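Glycosylation Associate Protein 1 (Streptococcus agalactiae serotype V, PDB 6OYC) probably takes part, in complex with Gap2 and Gap3, in the glycosylation and accessory Sec export of streptococcal surface proteins, and has a glycosyltransferase-like GT-B fold. Local coordinates at residues 4-9 / 50-55; 379-384 / 403-408; 301-306 / 496-501. All blocks are in the same frame, centred on the assembly; numbering follows the deposited sequence.

Contact 1: 4-9 / 50-55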
loop_
_atom_site.group_PDB
_atom_site.type_symbol
_atom_site.label_atom_id
_atom_site.label_comp_id
_atom_site.label_asym_id
_atom_site.label_seq_id
_atom_site.Cartn_x
_atom_site.Cartn_y
_atom_site.Cartn_z
ATOM N N PHE A 4 -14.805 -7.870 6.337
ATOM C CA PHE A 4 -13.480 -7.968 5.737
ATOM C C PHE A 4 -12.433 -7.841 6.832
ATOM O O PHE A 4 -12.499 -6.924 7.661
ATOM C CB PHE A 4 -13.256 -6.880 4.681
ATOM C CG PHE A 4 -13.956 -7.139 3.370
ATOM C CD1 PHE A 4 -15.283 -6.743 3.179
ATOM C CD2 PHE A 4 -13.290 -7.759 2.326
ATOM C CE1 PHE A 4 -15.929 -6.970 1.968
ATOM C CE2 PHE A 4 -13.927 -7.989 1.120
ATOM C CZ PHE A 4 -15.246 -7.594 0.937
ATOM N N ILE A 5 -11.469 -8.754 6.845
ATOM C CA ILE A 5 -10.372 -8.639 7.798
ATOM C C ILE A 5 -9.095 -8.425 6.992
ATOM O O ILE A 5 -8.637 -9.360 6.322
ATOM C CB ILE A 5 -10.266 -9.868 8.705
ATOM C CG1 ILE A 5 -11.590 -10.063 9.471
ATOM C CG2 ILE A 5 -9.071 -9.726 9.630
ATOM C CD1 ILE A 5 -11.538 -11.144 10.494
ATOM N N PRO A 6 -8.494 -7.229 7.031
ATOM C CA PRO A 6 -7.301 -6.947 6.226
ATOM C C PRO A 6 -6.031 -7.442 6.905
ATOM O O PRO A 6 -6.033 -7.874 8.057
ATOM C CB PRO A 6 -7.297 -5.411 6.142
ATOM C CG PRO A 6 -7.853 -4.994 7.475
ATOM C CD PRO A 6 -8.891 -6.065 7.852
ATOM N N SER A 7 -4.931 -7.352 6.160
ATOM C CA SER A 7 -3.578 -7.609 6.664
ATOM C C SER A 7 -2.754 -6.350 6.446
ATOM O O SER A 7 -1.915 -6.300 5.536
ATOM C CB SER A 7 -2.917 -8.820 5.972
ATOM O OG SER A 7 -3.536 -10.016 6.403
ATOM N N TRP A 8 -3.037 -5.322 7.228
ATOM C CA TRP A 8 -2.342 -4.053 7.037
ATOM C C TRP A 8 -1.388 -3.841 8.193
ATOM O O TRP A 8 -1.378 -2.774 8.822
ATOM C CB TRP A 8 -3.326 -2.889 6.934
ATOM C CG TRP A 8 -4.271 -2.997 5.786
ATOM C CD1 TRP A 8 -4.098 -3.717 4.630
ATOM C CD2 TRP A 8 -5.543 -2.359 5.676
ATOM N NE1 TRP A 8 -5.202 -3.571 3.808
ATOM C CE2 TRP A 8 -6.094 -2.732 4.422
ATOM C CE3 TRP A 8 -6.274 -1.505 6.514
ATOM C CZ2 TRP A 8 -7.337 -2.287 3.997
ATOM C CZ3 TRP A 8 -7.503 -1.050 6.080
ATOM C CH2 TRP A 8 -8.030 -1.454 4.841
ATOM N N TYR A 9 -0.618 -4.881 8.483
ATOM C CA TYR A 9 0.207 -5.003 9.666
ATOM C C TYR A 9 1.555 -4.314 9.458
ATOM O O TYR A 9 1.932 -3.933 8.343
ATOM C CB TYR A 9 0.404 -6.479 10.003
ATOM C CG TYR A 9 -0.886 -7.154 10.341
ATOM C CD1 TYR A 9 -1.710 -6.628 11.332
ATOM C CD2 TYR A 9 -1.309 -8.296 9.665
ATOM C CE1 TYR A 9 -2.895 -7.214 11.664
ATOM C CE2 TYR A 9 -2.529 -8.897 9.995
ATOM C CZ TYR A 9 -3.311 -8.346 11.005
ATOM O OH TYR A 9 -4.522 -8.898 11.373
ATOM N N LEU A 50 -15.323 -3.341 7.566
ATOM C CA LEU A 50 -13.923 -3.670 7.773
ATOM C C LEU A 50 -13.671 -3.944 9.252
ATOM O O LEU A 50 -14.212 -3.255 10.119
ATOM C CB LEU A 50 -13.055 -2.514 7.279
ATOM C CG LEU A 50 -11.556 -2.705 7.077
ATOM C CD1 LEU A 50 -11.249 -3.464 5.806
ATOM C CD2 LEU A 50 -10.906 -1.316 7.056
ATOM N N VAL A 51 -12.868 -4.964 9.540
ATOM C CA VAL A 51 -12.572 -5.372 10.912
ATOM C C VAL A 51 -11.057 -5.307 11.058
ATOM O O VAL A 51 -10.342 -6.205 10.589
ATOM C CB VAL A 51 -13.105 -6.777 11.242
ATOM C CG1 VAL A 51 -12.758 -7.155 12.666
ATOM C CG2 VAL A 51 -14.630 -6.886 10.993
ATOM N N VAL A 52 -10.568 -4.266 11.730
ATOM C CA VAL A 52 -9.145 -3.927 11.753
ATOM C C VAL A 52 -8.571 -4.369 13.088
ATOM O O VAL A 52 -9.000 -3.889 14.143
ATOM C CB VAL A 52 -8.923 -2.420 11.532
ATOM C CG1 VAL A 52 -7.434 -2.067 11.652
ATOM C CG2 VAL A 52 -9.467 -2.016 10.168
ATOM N N LEU A 53 -7.581 -5.255 13.045
ATOM C CA LEU A 53 -7.102 -5.870 14.277
ATOM C C LEU A 53 -5.905 -5.157 14.880
ATOM O O LEU A 53 -5.712 -5.234 16.094
ATOM C CB LEU A 53 -6.742 -7.335 14.037
ATOM C CG LEU A 53 -7.881 -8.270 13.637
ATOM C CD1 LEU A 53 -7.374 -9.721 13.561
ATOM C CD2 LEU A 53 -9.046 -8.175 14.592
ATOM N N ASN A 54 -5.094 -4.469 14.077
ATOM C CA ASN A 54 -3.887 -3.832 14.582
ATOM C C ASN A 54 -4.134 -2.360 14.870
ATOM O O ASN A 54 -5.147 -1.780 14.481
ATOM C CB ASN A 54 -2.727 -3.983 13.592
ATOM C CG ASN A 54 -3.027 -3.361 12.237
ATOM O OD1 ASN A 54 -4.061 -3.632 11.630
ATOM N ND2 ASN A 54 -2.121 -2.525 11.762
ATOM N N TYR A 55 -3.176 -1.763 15.571
ATOM C CA TYR A 55 -3.226 -0.351 15.944
ATOM C C TYR A 55 -3.086 0.532 14.695
ATOM O O TYR A 55 -2.084 0.448 13.973
ATOM C CB TYR A 55 -2.098 -0.093 16.945
ATOM C CG TYR A 55 -1.956 1.309 17.494
ATOM C CD1 TYR A 55 -3.026 1.960 18.109
ATOM C CD2 TYR A 55 -0.741 1.979 17.413
ATOM C CE1 TYR A 55 -2.884 3.229 18.625
ATOM C CE2 TYR A 55 -0.583 3.238 17.938
ATOM C CZ TYR A 55 -1.658 3.861 18.531
ATOM O OH TYR A 55 -1.510 5.119 19.046
HETATM O O HOH W 1 -4.942 -5.035 9.458
HETATM O O HOH W 2 -6.576 -6.888 10.703
#

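Contact 2: 379-384 / 403-408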
loop_
_atom_site.group_PDB
_atom_site.type_symbol
_atom_site.label_atom_id
_atom_site.label_comp_id
_atom_site.label_asym_id
_atom_site.label_seq_id
_atom_site.Cartn_x
_atom_site.Cartn_y
_atom_site.Cartn_z
ATOM N N GLN A 379 22.853 16.205 -27.442
ATOM C CA GLN A 379 21.620 16.751 -28.000
ATOM C C GLN A 379 20.679 17.211 -26.895
ATOM O O GLN A 379 20.360 16.440 -25.981
ATOM C CB GLN A 379 20.928 15.709 -28.879
ATOM C CG GLN A 379 21.594 15.515 -30.221
ATOM C CD GLN A 379 20.714 15.978 -31.356
ATOM O OE1 GLN A 379 20.449 17.171 -31.496
ATOM N NE2 GLN A 379 20.244 15.035 -32.167
ATOM N N LYS A 380 20.199 18.457 -27.011
ATOM C CA LYS A 380 19.493 19.097 -25.907
ATOM C C LYS A 380 18.112 18.485 -25.673
ATOM O O LYS A 380 17.639 18.443 -24.526
ATOM C CB LYS A 380 19.391 20.605 -26.145
ATOM C CG LYS A 380 18.805 21.365 -24.949
ATOM C CD LYS A 380 19.799 22.363 -24.348
ATOM C CE LYS A 380 19.141 23.209 -23.249
ATOM N NZ LYS A 380 19.495 22.793 -21.851
ATOM N N PHE A 381 17.448 18.000 -26.728
ATOM C CA PHE A 381 16.164 17.338 -26.523
ATOM C C PHE A 381 16.317 16.028 -25.752
ATOM O O PHE A 381 15.330 15.522 -25.204
ATOM C CB PHE A 381 15.466 17.097 -27.865
ATOM C CG PHE A 381 15.904 15.840 -28.568
ATOM C CD1 PHE A 381 17.019 15.843 -29.399
ATOM C CD2 PHE A 381 15.190 14.652 -28.411
ATOM C CE1 PHE A 381 17.421 14.684 -30.053
ATOM C CE2 PHE A 381 15.591 13.484 -29.057
ATOM C CZ PHE A 381 16.701 13.500 -29.883
ATOM N N PHE A 382 17.536 15.489 -25.685
ATOM C CA PHE A 382 17.838 14.220 -25.036
ATOM C C PHE A 382 18.769 14.446 -23.853
ATOM O O PHE A 382 19.860 13.870 -23.798
ATOM C CB PHE A 382 18.475 13.260 -26.053
ATOM C CG PHE A 382 18.322 11.792 -25.715
ATOM C CD1 PHE A 382 17.124 11.129 -25.958
ATOM C CD2 PHE A 382 19.384 11.072 -25.182
ATOM C CE1 PHE A 382 16.979 9.772 -25.658
ATOM C CE2 PHE A 382 19.247 9.716 -24.875
ATOM C CZ PHE A 382 18.041 9.066 -25.113
ATOM N N SER A 383 18.352 15.271 -22.894
ATOM C CA SER A 383 19.198 15.619 -21.765
ATOM C C SER A 383 18.348 15.680 -20.506
ATOM O O SER A 383 17.117 15.693 -20.573
ATOM C CB SER A 383 19.901 16.956 -22.002
ATOM O OG SER A 383 19.052 17.828 -22.727
ATOM N N LEU A 384 19.013 15.741 -19.348
ATOM C CA LEU A 384 18.335 15.799 -18.050
ATOM C C LEU A 384 18.832 17.006 -17.264
ATOM O O LEU A 384 19.982 17.017 -16.810
ATOM C CB LEU A 384 18.568 14.516 -17.255
ATOM C CG LEU A 384 17.804 13.302 -17.766
ATOM C CD1 LEU A 384 18.311 12.074 -17.061
ATOM C CD2 LEU A 384 16.318 13.480 -17.544
ATOM N N LYS A 403 13.801 22.822 -25.779
ATOM C CA LYS A 403 13.541 22.201 -24.477
ATOM C C LYS A 403 13.632 20.678 -24.526
ATOM O O LYS A 403 13.352 20.043 -25.551
ATOM C CB LYS A 403 12.181 22.626 -23.930
ATOM C CG LYS A 403 12.215 23.053 -22.451
ATOM C CD LYS A 403 12.530 24.539 -22.275
ATOM C CE LYS A 403 12.917 24.858 -20.835
ATOM N NZ LYS A 403 11.790 24.670 -19.881
ATOM N N THR A 404 14.005 20.095 -23.386
ATOM C CA THR A 404 14.311 18.669 -23.299
ATOM C C THR A 404 13.039 17.839 -23.279
ATOM O O THR A 404 11.978 18.310 -22.871
ATOM C CB THR A 404 15.123 18.358 -22.052
ATOM O OG1 THR A 404 15.520 16.984 -22.075
ATOM C CG2 THR A 404 14.289 18.618 -20.819
ATOM N N ARG A 405 13.156 16.603 -23.751
ATOM C CA ARG A 405 12.065 15.642 -23.722
ATOM C C ARG A 405 12.337 14.490 -22.762
ATOM O O ARG A 405 11.644 13.465 -22.821
ATOM C CB ARG A 405 11.795 15.119 -25.130
ATOM C CG ARG A 405 11.974 16.182 -26.194
ATOM C CD ARG A 405 10.817 16.234 -27.169
ATOM N NE ARG A 405 10.653 14.991 -27.916
ATOM C CZ ARG A 405 11.360 14.643 -28.993
ATOM N NH1 ARG A 405 12.303 15.447 -29.467
ATOM N NH2 ARG A 405 11.122 13.472 -29.588
ATOM N N LEU A 406 13.336 14.624 -21.894
ATOM C CA LEU A 406 13.627 13.645 -20.853
ATOM C C LEU A 406 13.393 14.261 -19.484
ATOM O O LEU A 406 13.771 15.415 -19.239
ATOM C CB LEU A 406 15.076 13.160 -20.925
ATOM C CG LEU A 406 15.543 12.504 -22.213
ATOM C CD1 LEU A 406 16.995 12.039 -22.071
ATOM C CD2 LEU A 406 14.611 11.360 -22.536
ATOM N N SER A 407 12.805 13.479 -18.581
ATOM C CA SER A 407 12.746 13.873 -17.184
ATOM C C SER A 407 12.942 12.649 -16.301
ATOM O O SER A 407 12.893 11.496 -16.750
ATOM C CB SER A 407 11.427 14.587 -16.834
ATOM O OG SER A 407 10.305 13.821 -17.236
ATOM N N PHE A 408 13.170 12.927 -15.023
ATOM C CA PHE A 408 13.381 11.912 -14.012
ATOM C C PHE A 408 12.483 12.250 -12.836
ATOM O O PHE A 408 12.502 13.383 -12.349
ATOM C CB PHE A 408 14.854 11.870 -13.591
ATOM C CG PHE A 408 15.165 10.846 -12.544
ATOM C CD1 PHE A 408 15.047 11.152 -11.183
ATOM C CD2 PHE A 408 15.592 9.577 -12.906
ATOM C CE1 PHE A 408 15.340 10.198 -10.215
ATOM C CE2 PHE A 408 15.894 8.630 -11.947
ATOM C CZ PHE A 408 15.769 8.938 -10.599
#

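Contact 3: 301-306 / 496-501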
loop_
_atom_site.group_PDB
_atom_site.type_symbol
_atom_site.label_atom_id
_atom_site.label_comp_id
_atom_site.label_asym_id
_atom_site.label_seq_id
_atom_site.Cartn_x
_atom_site.Cartn_y
_atom_site.Cartn_z
ATOM N N SER A 301 -8.486 -10.750 -10.493
ATOM C CA SER A 301 -7.358 -9.892 -10.834
ATOM C C SER A 301 -7.468 -8.570 -10.070
ATOM O O SER A 301 -8.569 -8.033 -9.892
ATOM C CB SER A 301 -7.270 -9.641 -12.341
ATOM O OG SER A 301 -8.547 -9.593 -12.937
ATOM N N PRO A 302 -6.363 -8.041 -9.588
ATOM C CA PRO A 302 -6.398 -6.933 -8.608
ATOM C C PRO A 302 -6.468 -5.538 -9.227
ATOM O O PRO A 302 -5.572 -4.719 -9.035
ATOM C CB PRO A 302 -5.087 -7.145 -7.839
ATOM C CG PRO A 302 -4.157 -7.794 -8.836
ATOM C CD PRO A 302 -5.028 -8.660 -9.708
ATOM N N PHE A 303 -7.571 -5.241 -9.920
ATOM C CA PHE A 303 -7.796 -3.911 -10.484
ATOM C C PHE A 303 -7.854 -2.830 -9.411
ATOM O O PHE A 303 -8.434 -3.025 -8.336
ATOM C CB PHE A 303 -9.105 -3.873 -11.271
ATOM C CG PHE A 303 -9.123 -4.762 -12.464
ATOM C CD1 PHE A 303 -8.412 -4.421 -13.610
ATOM C CD2 PHE A 303 -9.873 -5.939 -12.457
ATOM C CE1 PHE A 303 -8.434 -5.253 -14.728
ATOM C CE2 PHE A 303 -9.909 -6.766 -13.563
ATOM C CZ PHE A 303 -9.188 -6.423 -14.706
ATOM N N ASP A 304 -7.284 -1.667 -9.728
ATOM C CA ASP A 304 -7.369 -0.459 -8.904
ATOM C C ASP A 304 -8.079 0.607 -9.729
ATOM O O ASP A 304 -7.464 1.248 -10.586
ATOM C CB ASP A 304 -5.990 0.030 -8.464
ATOM C CG ASP A 304 -6.052 1.329 -7.641
ATOM O OD1 ASP A 304 -7.170 1.805 -7.313
ATOM O OD2 ASP A 304 -4.978 1.871 -7.318
ATOM N N THR A 305 -9.360 0.826 -9.447
ATOM C CA THR A 305 -10.165 1.677 -10.316
ATOM C C THR A 305 -9.999 3.168 -10.046
ATOM O O THR A 305 -10.671 3.966 -10.698
ATOM C CB THR A 305 -11.634 1.294 -10.194
ATOM O OG1 THR A 305 -11.971 1.183 -8.809
ATOM C CG2 THR A 305 -11.897 -0.070 -10.896
ATOM N N ARG A 306 -9.130 3.574 -9.119
ATOM C CA ARG A 306 -8.764 4.984 -9.046
ATOM C C ARG A 306 -8.033 5.466 -10.299
ATOM O O ARG A 306 -7.891 6.679 -10.486
ATOM C CB ARG A 306 -7.881 5.254 -7.820
ATOM C CG ARG A 306 -8.503 4.902 -6.460
ATOM C CD ARG A 306 -7.476 4.985 -5.322
ATOM N NE ARG A 306 -6.399 4.005 -5.466
ATOM C CZ ARG A 306 -5.262 4.033 -4.771
ATOM N NH1 ARG A 306 -5.063 4.990 -3.877
ATOM N NH2 ARG A 306 -4.322 3.115 -4.983
ATOM N N ASP A 496 -13.087 -3.966 -21.053
ATOM C CA ASP A 496 -13.940 -5.124 -20.883
ATOM C C ASP A 496 -13.522 -5.957 -19.679
ATOM O O ASP A 496 -14.369 -6.371 -18.889
ATOM C CB ASP A 496 -13.958 -5.974 -22.160
ATOM C CG ASP A 496 -14.376 -5.180 -23.370
ATOM O OD1 ASP A 496 -13.899 -5.442 -24.497
ATOM O OD2 ASP A 496 -15.246 -4.303 -23.177
ATOM N N LYS A 497 -12.231 -6.235 -19.541
ATOM C CA LYS A 497 -11.738 -6.881 -18.329
ATOM C C LYS A 497 -12.132 -6.093 -17.076
ATOM O O LYS A 497 -12.512 -6.673 -16.048
ATOM C CB LYS A 497 -10.210 -7.054 -18.420
ATOM C CG LYS A 497 -9.786 -8.137 -19.404
ATOM C CD LYS A 497 -8.754 -9.091 -18.811
ATOM C CE LYS A 497 -8.965 -10.500 -19.363
ATOM N NZ LYS A 497 -9.385 -10.498 -20.804
ATOM N N ILE A 498 -12.052 -4.769 -17.153
ATOM C CA ILE A 498 -12.470 -3.910 -16.050
ATOM C C ILE A 498 -13.886 -4.257 -15.600
ATOM O O ILE A 498 -14.174 -4.332 -14.398
ATOM C CB ILE A 498 -12.354 -2.429 -16.479
ATOM C CG1 ILE A 498 -10.893 -1.945 -16.390
ATOM C CG2 ILE A 498 -13.320 -1.534 -15.694
ATOM C CD1 ILE A 498 -10.322 -1.878 -14.998
ATOM N N ASN A 499 -14.786 -4.510 -16.555
ATOM C CA ASN A 499 -16.209 -4.555 -16.235
ATOM C C ASN A 499 -16.645 -5.862 -15.584
ATOM O O ASN A 499 -17.666 -5.877 -14.893
ATOM C CB ASN A 499 -17.024 -4.273 -17.493
ATOM C CG ASN A 499 -16.749 -2.886 -18.054
ATOM O OD1 ASN A 499 -16.139 -2.038 -17.383
ATOM N ND2 ASN A 499 -17.185 -2.646 -19.286
ATOM N N ASP A 500 -15.893 -6.950 -15.747
ATOM C CA ASP A 500 -16.182 -8.126 -14.935
ATOM C C ASP A 500 -16.091 -7.801 -13.452
ATOM O O ASP A 500 -16.659 -8.522 -12.624
ATOM C CB ASP A 500 -15.223 -9.270 -15.282
ATOM C CG ASP A 500 -15.102 -9.496 -16.778
ATOM O OD1 ASP A 500 -14.017 -9.928 -17.235
ATOM O OD2 ASP A 500 -16.092 -9.239 -17.500
ATOM N N TYR A 501 -15.411 -6.704 -13.123
ATOM C CA TYR A 501 -15.124 -6.211 -11.786
ATOM C C TYR A 501 -16.059 -5.088 -11.349
ATOM O O TYR A 501 -16.464 -5.049 -10.189
ATOM C CB TYR A 501 -13.663 -5.734 -11.757
ATOM C CG TYR A 501 -13.213 -5.000 -10.521
ATOM C CD1 TYR A 501 -13.261 -3.611 -10.449
ATOM C CD2 TYR A 501 -12.703 -5.695 -9.439
ATOM C CE1 TYR A 501 -12.833 -2.945 -9.316
ATOM C CE2 TYR A 501 -12.279 -5.040 -8.301
ATOM C CZ TYR A 501 -12.333 -3.667 -8.250
ATOM O OH TYR A 501 -11.893 -3.039 -7.116
#

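Contact 1: 4-9 / 50-55
Phe4 and Leu50 lie side by side on parallel strands, and the amide of Val51 reaches across to Phe4 O at 2.7 Å, nearly along the C=O axis. The next rung is missing because Pro6 has no N-H to offer; its ring carbon CD sits 3.1 Å from Val51 O instead. Beyond it the two chains part, and side chains and two waters fill the gap.

Leu50 holds its CG anti to the backbone N (chi1 -166°), and from there the side chain meets Trp8 tip to tip, with Leu50 CD2 3.6 Å from Trp8 CZ3. Pro6 CB stands over the centre of one face of the indole, and Pro6 CD also leans on Leu50 CD1, so the tryptophan, proline and leucine form one apolar cluster. Helices 33-43 and 59-65 pack on it as well.

Further on, Asn54 does the work. Its CG lies between the backbone N and the carbonyl carbon (chi1 60°), on the side of Trp8 O. Asn54 ND2 donates to Tyr16 O, its main partner, and only weakly to Trp8 O (3.0 Å), while OD1 takes a hydrogen from a water 2.7 Å away that in turn accepts from Trp8 N. These partners are consistent with the amide orientation as built. Asn54 CB meets the edge of the Tyr9 ring in its plane, 3.6 Å from Tyr9 CD1, and the amide is turned 70° from that ring. A second water donates to Pro6 O and accepts from Leu53 N; it also bonds Tyr9 OH, which pairs with His238 ND1 as well and rests 3.7 Å from Leu53 CD1.

With helix 33-43 joining the strands, this is the opening beta-alpha-beta crossover of a Rossmann-like domain, taken where the neighbouring strands end and splay into loops.

Contact 2: 379-384 / 403-408
Thr404 OG1 is held from two directions: it donates to Ser383 O at 2.5 Å, a short bond, and accepts from Leu406 N at 3.2 Å, almost straight (169° at the hydrogen). The second bond closes an ST turn that leads into strand 406-409. OG1 lies anti to the backbone N of Thr404 (chi1 -174°), where it can serve both partners. One residue on, Arg405 N donates to Phe381 O at 2.8 Å, with the nitrogen tilted out of the carbonyl plane, so consecutive residues of the turn clasp the incoming loop.

Arg405 then folds back, bent at chi2 and chi3, and lays its guanidinium beside the Phe381 ring. The two planes are only 17° apart, but the approach is oblique, NH1 coming to 3.2 Å from Phe381 CD2. Two backbone carbonyls fix the group in place, Ile349 O taking NE and Met343 O taking NH2.

Strand 406-409 is an edge of the parallel sheet in the second Rossmann-like domain of this GT-B fold, next to strand 349-354, and the loop 379-384 comes down to it from helix 360-375. The 386-401 part of the connection between loop and strand is not modelled.

Leu406 points at the loop. Its CD1 stands over the face of the Phe382 ring, 3.9 Å from the ring centroid, a CH-pi contact. Two residues after Phe382, Leu384 crosses Leu406 at about a right angle and sets CD2 3.6 Å from Leu406 CB. That same methyl also touches the backbone at Ser407 CA. Thr374 and Leu370 of helix 360-375 close over these side chains, Thr374 touching both Phe382 and Leu406.

Contact 3: 301-306 / 496-501
Phe303 turns its CG anti to its own carbonyl carbon (chi1 -64°) and Tyr501 turns its CG anti to its backbone N (chi1 171°), and the two side chains slide past each other in opposite directions. The ring planes stand oblique at 56°. Phe303 CB stands over the centre of the Tyr501 ring, 4.2 Å from the centroid, a CH-pi contact. The Phe303 ring itself lies against the helix: CD1 is 3.5 Å from Ile498 CD1, and CZ comes 3.6 Å from Lys497 O. Thr305 adds its methyl, CG2 lying obliquely 3.4 Å from Tyr501 CE1.

Asn36 of helix 33-43 ties both sides together, giving ND2 to Phe303 O while its backbone O takes Tyr501 OH. Thr305 OG1 bonds Tyr43 OH on the same helix. Behind, Asp304 makes an Asx turn with Arg306 N, and its carboxylate is gripped side-on by Arg306 NE and NH2.

Here the linker between the two Rossmann-like sheets meets helix 484-502, which carries the chain's C-terminal end back to the first domain, a crossing characteristic of GT-B proteins.

The three contacts sample the two halves of a GT-B fold and their junction. Contact 1 is in the first parallel sheet and contact 2 at an edge of the second, on opposite sides of the chain's centre, with their own centres 45 Å apart. Contact 3 lies at the linker, 23 Å from contact 1 and 35 Å from contact 2 between centres, and contact 2 falls within the long chain loop that contact 3 closes. None touch, but helix 33-43 packs on both contact 1 and contact 3, whose nearest atoms are about 10 Å apart. A glycerol, probably from the crystallisation liquor, bonds Tyr9 O at contact 1; it may mark a pocket.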